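Local coordinates for phosphoenolpyruvate--protein phosphotransferase (Escherichia coli, PDB 5T12), which probably passes the phosphoryl group of phosphoenolpyruvate to the carrier protein NPr in the nitrogen phosphotransferase system, this chain being the enzyme I N-terminal-type domain of the enzyme, at residues E48-E53 and H78-T83; N52-Y57 and A71-Y76; K59-G64 and V192-I197. The protein carries 1 engineered substitution. One frame throughout, in Å; residues are numbered along the deposited sequence.

Contact 1. Residues E48-E53 and H78-T83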
loop_
_atom_site.group_PDB
_atom_site.type_symbol
_atom_site.label_atom_id
_atom_site.label_comp_id
_atom_site.label_asym_id
_atom_site.label_seq_id
_atom_site.Cartn_x
_atom_site.Cartn_y
_atom_site.Cartn_z
ATOM N N GLU A 48 -0.834 4.985 -17.383
ATOM C CA GLU A 48 -2.054 5.785 -17.423
ATOM C C GLU A 48 -2.985 5.434 -16.269
ATOM O O GLU A 48 -3.613 6.321 -15.681
ATOM C CB GLU A 48 -2.756 5.598 -18.767
ATOM C CG GLU A 48 -4.080 6.332 -18.888
ATOM C CD GLU A 48 -4.573 6.412 -20.319
ATOM O OE1 GLU A 48 -4.440 7.490 -20.935
ATOM O OE2 GLU A 48 -5.085 5.394 -20.830
ATOM N N GLU A 49 -3.089 4.145 -15.931
ATOM C CA GLU A 49 -3.928 3.742 -14.807
ATOM C C GLU A 49 -3.381 4.275 -13.489
ATOM O O GLU A 49 -4.144 4.725 -12.627
ATOM C CB GLU A 49 -4.048 2.219 -14.760
ATOM C CG GLU A 49 -4.942 1.627 -15.839
ATOM C CD GLU A 49 -4.883 0.112 -15.881
ATOM O OE1 GLU A 49 -3.856 -0.457 -15.456
ATOM O OE2 GLU A 49 -5.866 -0.510 -16.336
ATOM N N ALA A 50 -2.057 4.233 -13.314
ATOM C CA ALA A 50 -1.459 4.750 -12.087
ATOM C C ALA A 50 -1.567 6.268 -12.017
ATOM O O ALA A 50 -1.835 6.827 -10.948
ATOM C CB ALA A 50 0.000 4.308 -11.988
ATOM N N ALA A 51 -1.358 6.952 -13.145
ATOM C CA ALA A 51 -1.518 8.402 -13.168
ATOM C C ALA A 51 -2.962 8.798 -12.888
ATOM O O ALA A 51 -3.218 9.751 -12.142
ATOM C CB ALA A 51 -1.060 8.964 -14.515
ATOM N N ASN A 52 -3.917 8.080 -13.483
ATOM C CA ASN A 52 -5.322 8.328 -13.180
ATOM C C ASN A 52 -5.612 8.098 -11.703
ATOM O O ASN A 52 -6.316 8.893 -11.073
ATOM C CB ASN A 52 -6.215 7.440 -14.047
ATOM C CG ASN A 52 -6.390 7.982 -15.453
ATOM O OD1 ASN A 52 -6.723 9.150 -15.644
ATOM N ND2 ASN A 52 -6.161 7.132 -16.447
ATOM N N GLU A 53 -5.063 7.025 -11.132
ATOM C CA GLU A 53 -5.296 6.726 -9.721
ATOM C C GLU A 53 -4.811 7.864 -8.832
ATOM O O GLU A 53 -5.537 8.329 -7.945
ATOM C CB GLU A 53 -4.607 5.413 -9.348
ATOM C CG GLU A 53 -5.056 4.824 -8.023
ATOM C CD GLU A 53 -4.403 3.487 -7.730
ATOM O OE1 GLU A 53 -3.193 3.342 -8.002
ATOM O OE2 GLU A 53 -5.102 2.578 -7.235
ATOM N N HIS A 78 1.766 13.868 -12.232
ATOM C CA HIS A 78 2.461 14.476 -13.361
ATOM C C HIS A 78 3.751 13.733 -13.684
ATOM O O HIS A 78 4.107 13.586 -14.858
ATOM C CB HIS A 78 2.750 15.949 -13.069
ATOM C CG HIS A 78 1.523 16.804 -13.007
ATOM N ND1 HIS A 78 1.393 17.860 -12.131
ATOM C CD2 HIS A 78 0.371 16.763 -13.718
ATOM C CE1 HIS A 78 0.214 18.430 -12.301
ATOM N NE2 HIS A 78 -0.426 17.783 -13.259
ATOM N N LEU A 79 4.464 13.265 -12.656
ATOM C CA LEU A 79 5.650 12.448 -12.890
ATOM C C LEU A 79 5.287 11.146 -13.591
ATOM O O LEU A 79 6.039 10.656 -14.441
ATOM C CB LEU A 79 6.361 12.165 -11.566
ATOM C CG LEU A 79 7.586 11.246 -11.601
ATOM C CD1 LEU A 79 8.723 11.888 -12.382
ATOM C CD2 LEU A 79 8.032 10.888 -10.191
ATOM N N LEU A 80 4.128 10.575 -13.253
ATOM C CA LEU A 80 3.711 9.317 -13.865
ATOM C C LEU A 80 3.282 9.505 -15.315
ATOM O O LEU A 80 3.339 8.554 -16.103
ATOM C CB LEU A 80 2.576 8.691 -13.053
ATOM C CG LEU A 80 2.997 7.947 -11.785
ATOM C CD1 LEU A 80 1.785 7.582 -10.941
ATOM C CD2 LEU A 80 3.792 6.704 -12.149
ATOM N N SER A 81 2.854 10.709 -15.686
ATOM C CA SER A 81 2.420 11.003 -17.045
ATOM C C SER A 81 3.493 11.708 -17.865
ATOM O O SER A 81 3.208 12.172 -18.973
ATOM C CB SER A 81 1.143 11.846 -17.017
ATOM O OG SER A 81 1.297 12.971 -16.170
ATOM N N ASP A 82 4.717 11.794 -17.350
ATOM C CA ASP A 82 5.794 12.470 -18.059
ATOM C C ASP A 82 6.368 11.550 -19.128
ATOM O O ASP A 82 6.720 10.400 -18.848
ATOM C CB ASP A 82 6.885 12.902 -17.081
ATOM C CG ASP A 82 7.798 13.957 -17.664
ATOM O OD1 ASP A 82 8.645 13.604 -18.509
ATOM O OD2 ASP A 82 7.668 15.139 -17.282
ATOM N N THR A 83 6.462 12.061 -20.359
ATOM C CA THR A 83 6.922 11.236 -21.472
ATOM C C THR A 83 8.379 10.825 -21.307
ATOM O O THR A 83 8.777 9.758 -21.785
ATOM C CB THR A 83 6.727 11.977 -22.794
ATOM O OG1 THR A 83 7.496 13.188 -22.784
ATOM C CG2 THR A 83 5.258 12.317 -23.002
#

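Contact 2. Residues N52-Y57 and A71-Y76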
loop_
_atom_site.group_PDB
_atom_site.type_symbol
_atom_site.label_atom_id
_atom_site.label_comp_id
_atom_site.label_asym_id
_atom_site.label_seq_id
_atom_site.Cartn_x
_atom_site.Cartn_y
_atom_site.Cartn_z
ATOM N N ASN A 52 -3.917 8.080 -13.483
ATOM C CA ASN A 52 -5.322 8.328 -13.180
ATOM C C ASN A 52 -5.612 8.098 -11.703
ATOM O O ASN A 52 -6.316 8.893 -11.073
ATOM C CB ASN A 52 -6.215 7.440 -14.047
ATOM C CG ASN A 52 -6.390 7.982 -15.453
ATOM O OD1 ASN A 52 -6.723 9.150 -15.644
ATOM N ND2 ASN A 52 -6.161 7.132 -16.447
ATOM N N GLU A 53 -5.063 7.025 -11.132
ATOM C CA GLU A 53 -5.296 6.726 -9.721
ATOM C C GLU A 53 -4.811 7.864 -8.832
ATOM O O GLU A 53 -5.537 8.329 -7.945
ATOM C CB GLU A 53 -4.607 5.413 -9.348
ATOM C CG GLU A 53 -5.056 4.824 -8.023
ATOM C CD GLU A 53 -4.403 3.487 -7.730
ATOM O OE1 GLU A 53 -3.193 3.342 -8.002
ATOM O OE2 GLU A 53 -5.102 2.578 -7.235
ATOM N N PHE A 54 -3.581 8.333 -9.063
ATOM C CA PHE A 54 -3.069 9.479 -8.318
ATOM C C PHE A 54 -3.894 10.733 -8.574
ATOM O O PHE A 54 -3.937 11.631 -7.727
ATOM C CB PHE A 54 -1.605 9.728 -8.683
ATOM C CG PHE A 54 -0.633 8.922 -7.874
ATOM C CD1 PHE A 54 -0.546 7.548 -8.034
ATOM C CD2 PHE A 54 0.202 9.539 -6.957
ATOM C CE1 PHE A 54 0.352 6.806 -7.288
ATOM C CE2 PHE A 54 1.099 8.803 -6.208
ATOM C CZ PHE A 54 1.175 7.434 -6.374
ATOM N N ARG A 55 -4.555 10.810 -9.731
ATOM C CA ARG A 55 -5.332 11.999 -10.063
ATOM C C ARG A 55 -6.573 12.113 -9.183
ATOM O O ARG A 55 -6.895 13.199 -8.686
ATOM C CB ARG A 55 -5.709 11.978 -11.547
ATOM C CG ARG A 55 -5.676 13.345 -12.224
ATOM C CD ARG A 55 -5.839 13.258 -13.743
ATOM N NE ARG A 55 -4.592 12.933 -14.434
ATOM C CZ ARG A 55 -4.401 11.840 -15.168
ATOM N NH1 ARG A 55 -5.381 10.963 -15.317
ATOM N NH2 ARG A 55 -3.233 11.628 -15.760
ATOM N N ARG A 56 -7.282 10.998 -8.967
ATOM C CA ARG A 56 -8.493 11.048 -8.152
ATOM C C ARG A 56 -8.174 11.163 -6.667
ATOM O O ARG A 56 -8.933 11.792 -5.921
ATOM C CB ARG A 56 -9.364 9.815 -8.392
ATOM C CG ARG A 56 -8.921 8.915 -9.528
ATOM C CD ARG A 56 -9.379 9.437 -10.883
ATOM N NE ARG A 56 -10.293 8.509 -11.539
ATOM C CZ ARG A 56 -11.617 8.583 -11.453
ATOM N NH1 ARG A 56 -12.377 7.697 -12.081
ATOM N NH2 ARG A 56 -12.183 9.548 -10.740
ATOM N N TYR A 57 -7.072 10.556 -6.217
ATOM C CA TYR A 57 -6.728 10.616 -4.801
ATOM C C TYR A 57 -6.449 12.049 -4.364
ATOM O O TYR A 57 -6.949 12.495 -3.326
ATOM C CB TYR A 57 -5.530 9.711 -4.512
ATOM C CG TYR A 57 -5.904 8.261 -4.290
ATOM C CD1 TYR A 57 -7.169 7.914 -3.831
ATOM C CD2 TYR A 57 -4.995 7.242 -4.537
ATOM C CE1 TYR A 57 -7.517 6.591 -3.626
ATOM C CE2 TYR A 57 -5.334 5.914 -4.333
ATOM C CZ TYR A 57 -6.596 5.597 -3.878
ATOM O OH TYR A 57 -6.937 4.280 -3.675
ATOM N N ALA A 71 -1.264 17.614 -2.529
ATOM C CA ALA A 71 -0.248 18.237 -3.369
ATOM C C ALA A 71 0.813 17.234 -3.805
ATOM O O ALA A 71 1.221 17.229 -4.972
ATOM C CB ALA A 71 0.400 19.408 -2.630
ATOM N N ILE A 72 1.271 16.383 -2.884
ATOM C CA ILE A 72 2.288 15.392 -3.227
ATOM C C ILE A 72 1.741 14.396 -4.241
ATOM O O ILE A 72 2.427 14.020 -5.200
ATOM C CB ILE A 72 2.800 14.687 -1.957
ATOM C CG1 ILE A 72 3.417 15.702 -0.992
ATOM C CG2 ILE A 72 3.820 13.619 -2.312
ATOM C CD1 ILE A 72 4.044 15.076 0.236
ATOM N N PHE A 73 0.495 13.953 -4.049
ATOM C CA PHE A 73 -0.126 13.054 -5.016
ATOM C C PHE A 73 -0.375 13.746 -6.349
ATOM O O PHE A 73 -0.428 13.081 -7.389
ATOM C CB PHE A 73 -1.432 12.495 -4.450
ATOM C CG PHE A 73 -1.281 11.149 -3.799
ATOM C CD1 PHE A 73 -0.550 11.003 -2.631
ATOM C CD2 PHE A 73 -1.878 10.029 -4.354
ATOM C CE1 PHE A 73 -0.412 9.763 -2.034
ATOM C CE2 PHE A 73 -1.743 8.787 -3.762
ATOM C CZ PHE A 73 -1.010 8.654 -2.598
ATOM N N ASP A 74 -0.527 15.073 -6.341
ATOM C CA ASP A 74 -0.702 15.798 -7.596
ATOM C C ASP A 74 0.588 15.818 -8.404
ATOM O O ASP A 74 0.568 15.608 -9.623
ATOM C CB ASP A 74 -1.181 17.223 -7.317
ATOM C CG ASP A 74 -1.523 17.978 -8.586
ATOM O OD1 ASP A 74 -2.126 17.370 -9.495
ATOM O OD2 ASP A 74 -1.186 19.176 -8.677
ATOM N N LEU A 75 1.722 16.068 -7.741
ATOM C CA LEU A 75 3.006 16.074 -8.435
ATOM C C LEU A 75 3.343 14.697 -8.992
ATOM O O LEU A 75 3.869 14.581 -10.104
ATOM C CB LEU A 75 4.110 16.550 -7.491
ATOM C CG LEU A 75 4.048 18.006 -7.028
ATOM C CD1 LEU A 75 5.191 18.313 -6.074
ATOM C CD2 LEU A 75 4.081 18.941 -8.225
ATOM N N TYR A 76 3.046 13.640 -8.233
ATOM C CA TYR A 76 3.383 12.295 -8.686
ATOM C C TYR A 76 2.513 11.856 -9.856
ATOM O O TYR A 76 2.948 11.038 -10.675
ATOM C CB TYR A 76 3.267 11.305 -7.527
ATOM C CG TYR A 76 4.391 11.433 -6.527
ATOM C CD1 TYR A 76 5.616 11.967 -6.902
ATOM C CD2 TYR A 76 4.231 11.024 -5.210
ATOM C CE1 TYR A 76 6.650 12.091 -5.998
ATOM C CE2 TYR A 76 5.261 11.144 -4.296
ATOM C CZ TYR A 76 6.469 11.678 -4.697
ATOM O OH TYR A 76 7.502 11.803 -3.797
#

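Contact 3. Residues K59-G64 and V192-I197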
loop_
_atom_site.group_PDB
_atom_site.type_symbol
_atom_site.label_atom_id
_atom_site.label_comp_id
_atom_site.label_asym_id
_atom_site.label_seq_id
_atom_site.Cartn_x
_atom_site.Cartn_y
_atom_site.Cartn_z
ATOM N N LYS A 59 -7.608 14.618 -5.891
ATOM C CA LYS A 59 -8.919 15.253 -5.973
ATOM C C LYS A 59 -9.745 14.982 -4.724
ATOM O O LYS A 59 -10.506 15.851 -4.281
ATOM C CB LYS A 59 -9.655 14.758 -7.218
ATOM C CG LYS A 59 -11.096 15.221 -7.333
ATOM C CD LYS A 59 -11.851 14.353 -8.322
ATOM C CE LYS A 59 -11.803 12.894 -7.899
ATOM N NZ LYS A 59 -12.348 11.989 -8.944
ATOM N N ARG A 60 -9.605 13.792 -4.140
ATOM C CA ARG A 60 -10.337 13.457 -2.924
ATOM C C ARG A 60 -9.656 14.021 -1.682
ATOM O O ARG A 60 -10.333 14.516 -0.773
ATOM C CB ARG A 60 -10.478 11.942 -2.797
ATOM C CG ARG A 60 -11.504 11.317 -3.722
ATOM C CD ARG A 60 -11.399 9.806 -3.658
ATOM N NE ARG A 60 -11.096 9.355 -2.303
ATOM C CZ ARG A 60 -10.752 8.111 -1.988
ATOM N NH1 ARG A 60 -10.492 7.793 -0.727
ATOM N NH2 ARG A 60 -10.665 7.186 -2.933
ATOM N N PHE A 61 -8.323 13.947 -1.623
ATOM C CA PHE A 61 -7.599 14.390 -0.437
ATOM C C PHE A 61 -7.747 15.885 -0.192
ATOM O O PHE A 61 -7.628 16.325 0.957
ATOM C CB PHE A 61 -6.116 14.034 -0.553
ATOM C CG PHE A 61 -5.843 12.557 -0.576
ATOM C CD1 PHE A 61 -6.773 11.657 -0.082
ATOM C CD2 PHE A 61 -4.654 12.070 -1.094
ATOM C CE1 PHE A 61 -6.521 10.299 -0.104
ATOM C CE2 PHE A 61 -4.397 10.713 -1.117
ATOM C CZ PHE A 61 -5.332 9.827 -0.623
ATOM N N ALA A 62 -8.009 16.670 -1.243
ATOM C CA ALA A 62 -8.172 18.112 -1.085
ATOM C C ALA A 62 -9.235 18.451 -0.047
ATOM O O ALA A 62 -9.171 19.513 0.584
ATOM C CB ALA A 62 -8.521 18.748 -2.431
ATOM N N ALA A 63 -10.206 17.564 0.155
ATOM C CA ALA A 63 -11.250 17.764 1.157
ATOM C C ALA A 63 -10.856 17.031 2.439
ATOM O O ALA A 63 -10.940 15.804 2.519
ATOM C CB ALA A 63 -12.599 17.290 0.625
ATOM N N GLY A 64 -10.385 17.788 3.429
ATOM C CA GLY A 64 -10.316 17.387 4.837
ATOM C C GLY A 64 -9.161 16.566 5.409
ATOM O O GLY A 64 -8.767 16.777 6.558
ATOM N N VAL A 192 -2.866 6.439 5.555
ATOM C CA VAL A 192 -4.081 5.733 5.951
ATOM C C VAL A 192 -5.123 6.705 6.490
ATOM O O VAL A 192 -6.328 6.494 6.310
ATOM C CB VAL A 192 -3.765 4.621 6.971
ATOM C CG1 VAL A 192 -2.990 3.494 6.304
ATOM C CG2 VAL A 192 -2.991 5.174 8.154
ATOM N N ARG A 193 -4.691 7.780 7.155
ATOM C CA ARG A 193 -5.636 8.809 7.572
ATOM C C ARG A 193 -6.236 9.520 6.367
ATOM O O ARG A 193 -7.430 9.839 6.357
ATOM C CB ARG A 193 -4.954 9.812 8.502
ATOM C CG ARG A 193 -4.727 9.300 9.916
ATOM C CD ARG A 193 -4.276 10.417 10.845
ATOM N NE ARG A 193 -2.916 10.860 10.559
ATOM C CZ ARG A 193 -1.834 10.383 11.166
ATOM N NH1 ARG A 193 -1.956 9.445 12.096
ATOM N NH2 ARG A 193 -0.632 10.842 10.846
ATOM N N ALA A 194 -5.421 9.769 5.338
ATOM C CA ALA A 194 -5.929 10.392 4.122
ATOM C C ALA A 194 -6.905 9.482 3.389
ATOM O O ALA A 194 -7.875 9.965 2.795
ATOM C CB ALA A 194 -4.768 10.774 3.204
ATOM N N LEU A 195 -6.670 8.172 3.423
ATOM C CA LEU A 195 -7.526 7.206 2.749
ATOM C C LEU A 195 -8.728 6.784 3.584
ATOM O O LEU A 195 -9.624 6.115 3.055
ATOM C CB LEU A 195 -6.714 5.966 2.363
ATOM C CG LEU A 195 -5.627 6.179 1.306
ATOM C CD1 LEU A 195 -4.687 4.986 1.252
ATOM C CD2 LEU A 195 -6.253 6.428 -0.058
ATOM N N GLY A 196 -8.773 7.152 4.862
ATOM C CA GLY A 196 -9.904 6.799 5.699
ATOM C C GLY A 196 -9.936 5.350 6.127
ATOM O O GLY A 196 -11.019 4.771 6.248
ATOM N N ILE A 197 -8.778 4.749 6.367
ATOM C CA ILE A 197 -8.675 3.347 6.769
ATOM C C ILE A 197 -8.464 3.301 8.261
ATOM O O ILE A 197 -7.507 3.919 8.769
ATOM C CB ILE A 197 -7.530 2.636 6.028
ATOM C CG1 ILE A 197 -7.641 2.846 4.518
ATOM C CG2 ILE A 197 -7.526 1.154 6.366
ATOM C CD1 ILE A 197 -6.509 2.217 3.734
#

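Contact 1. Residues E48-E53 and H78-T83
The antiparallel helices 36-61 and 68-80 of the helical part of this enzyme I N-terminal domain pack where Leu80 meets Ala50 and Ala51. The backbones come close, with Ala51 CA 5.4 Å from Leu80 CA, and two alanines facing the leucine make that approach possible. Ala51 CB sits 3.9 Å from Leu80 CB, so the helices meet CB to CB. Leu80 then reaches along the other helix: CG stands beside its own backbone N, anti to the carbonyl carbon (chi1 -79°), and chi2 of 170° stretches CD1 out from CA. This methyl rests 3.7 Å from Ala50 O and 3.9 Å from Ala50 CB, while the same CD1 lies 3.9 Å from Ala51 N, so it lies against main chain as much as against side chain. At the margin Ser81 CB approaches Ala51 CB at 4.4 Å. No hydrogen bond joins the two segments; what holds them is apolar contact, and Ser81 turns its polar atoms to its own helix. Ser81 OG bonds to Ser77 O, with His78 O also within reach of its single proton, and Ser81 N makes a weak bond to His78 O as the helix runs out. Just beyond, Asp82 takes the N-cap position of the next helix, 83-94, and its OD1 also forms a salt bridge with Arg84. Helix 126-140 closes the arrangement: Leu136 touches both Ala50 and Leu80, bringing a third helix onto the pair, and Glu53 bridges to Arg135 of that same helix.

Contact 2. Residues N52-Y57 and A71-Y76
Tyr76 OH is hydrogen-bonded to Asp128 OD2, which fixes the outer end of a side chain whose CB lies against the Phe54 ring. The contact is an aromatic cluster of Phe54, Tyr57 and Phe73 between neighbouring antiparallel helices of the helical subdomain; the axes of 52-57 and 71-76 approach to 8.2 Å, their directions 155° apart. Phe54 and Phe73 form an offset stack, with centroids 4.5 Å apart and planes tilted by 21°. The overlap is toward the rims, and Phe54 CD2 to Phe73 CD2, at 3.4 Å, is its tightest point. With CG beside its own backbone N (chi1 -86°), the Phe54 ring is carried across to the other helix, where CE2 is 3.6 Å from Tyr76 CB. Tyr57 runs alongside Phe73, pointing the same way, and its CB meets Phe73 CD2 at 3.7 Å. Phe61 extends the cluster edge-to-face with Phe73, and Leu132 of helix 126-140 touches both Phe54 and Tyr76. With an alanine here in place of Phe54, the Phe73 ring would probably lose its stacking partner and a gap would open beside Tyr76 CB. Phe73 O lies at the edge of the Phe54 ring, in its plane, and 3.8 Å from Phe54 CB.

Contact 3. Residues K59-G64 and V192-I197
A backbone carbonyl meets an aromatic rim here: Ala194 O lies 3.2 Å from Phe61 CE1, nearer than any other pair across the contact. The oxygen stands out from the ring plane, on the side where Ala194 CB also sits. That methyl rests over the face in a CH-pi contact, 3.9 Å from the centroid of the Phe61 ring and 16° off its normal. Leu195 takes a different approach, bringing CD2 to the edge of the same ring, in its plane, at 3.6 Å from Phe61 CZ. Phe61 is thus met over one face and at its edge by consecutive residues of helix 187-195. Its chi1 of -65° sets CG beside the backbone N, and from there the ring spans the distance between helix 36-61 and its neighbour.

The second segment closes in a Schellman motif. Gly196, at positive phi, is the C-prime residue; Ile197 N bonds to Val192 O at 3.0 Å, and Gly196 N makes a weak bond to Arg193 O. Nearby, Arg60 NH1 comes within 4.2 Å of Leu195 O, too long for a bond, with the guanidinium edge turned to it. Around them, Thr69 of helix 68-80 touches both Phe61 and Ala194, while Gln171 touches Arg60 and Leu195. Arg193 ties helix 187-195 back to its own subdomain through Ala7 O and Ala184 O.

The junction between the helical and the alpha/beta subdomains is thus made here by an aromatic ring, a methyl and a leucine side chain. It rests on dispersion and the CH-pi contact, with no directional bond between the segments, and the arginine charge could probably interact only weakly with the carbonyl end of helix 187-195.

How the contacts relate
Helix 36-61 carries all three contacts in succession, from contact 1 inside the helical subdomain to contact 3 at the alpha/beta subdomain. Contacts 1 and 2 have centres 8 Å apart and share Asn52 and Glu53; Leu80 CD1 touches Phe54 CD1 at 3.7 Å, which joins aliphatic to aromatic packing. Contact 2 meets contact 3, 12 Å away between centres, where Tyr57 CE1 lies 3.8 Å from Leu195 CD2 and Phe73 CG 4.1 Å from Phe61 CE2. Contacts 1 and 3 do not touch; their nearest atoms are about 7 Å apart. In related phosphotransferases the phosphorylated histidine lies at the start of a helix probably equivalent to 187-195, whose far end contact 3 uses.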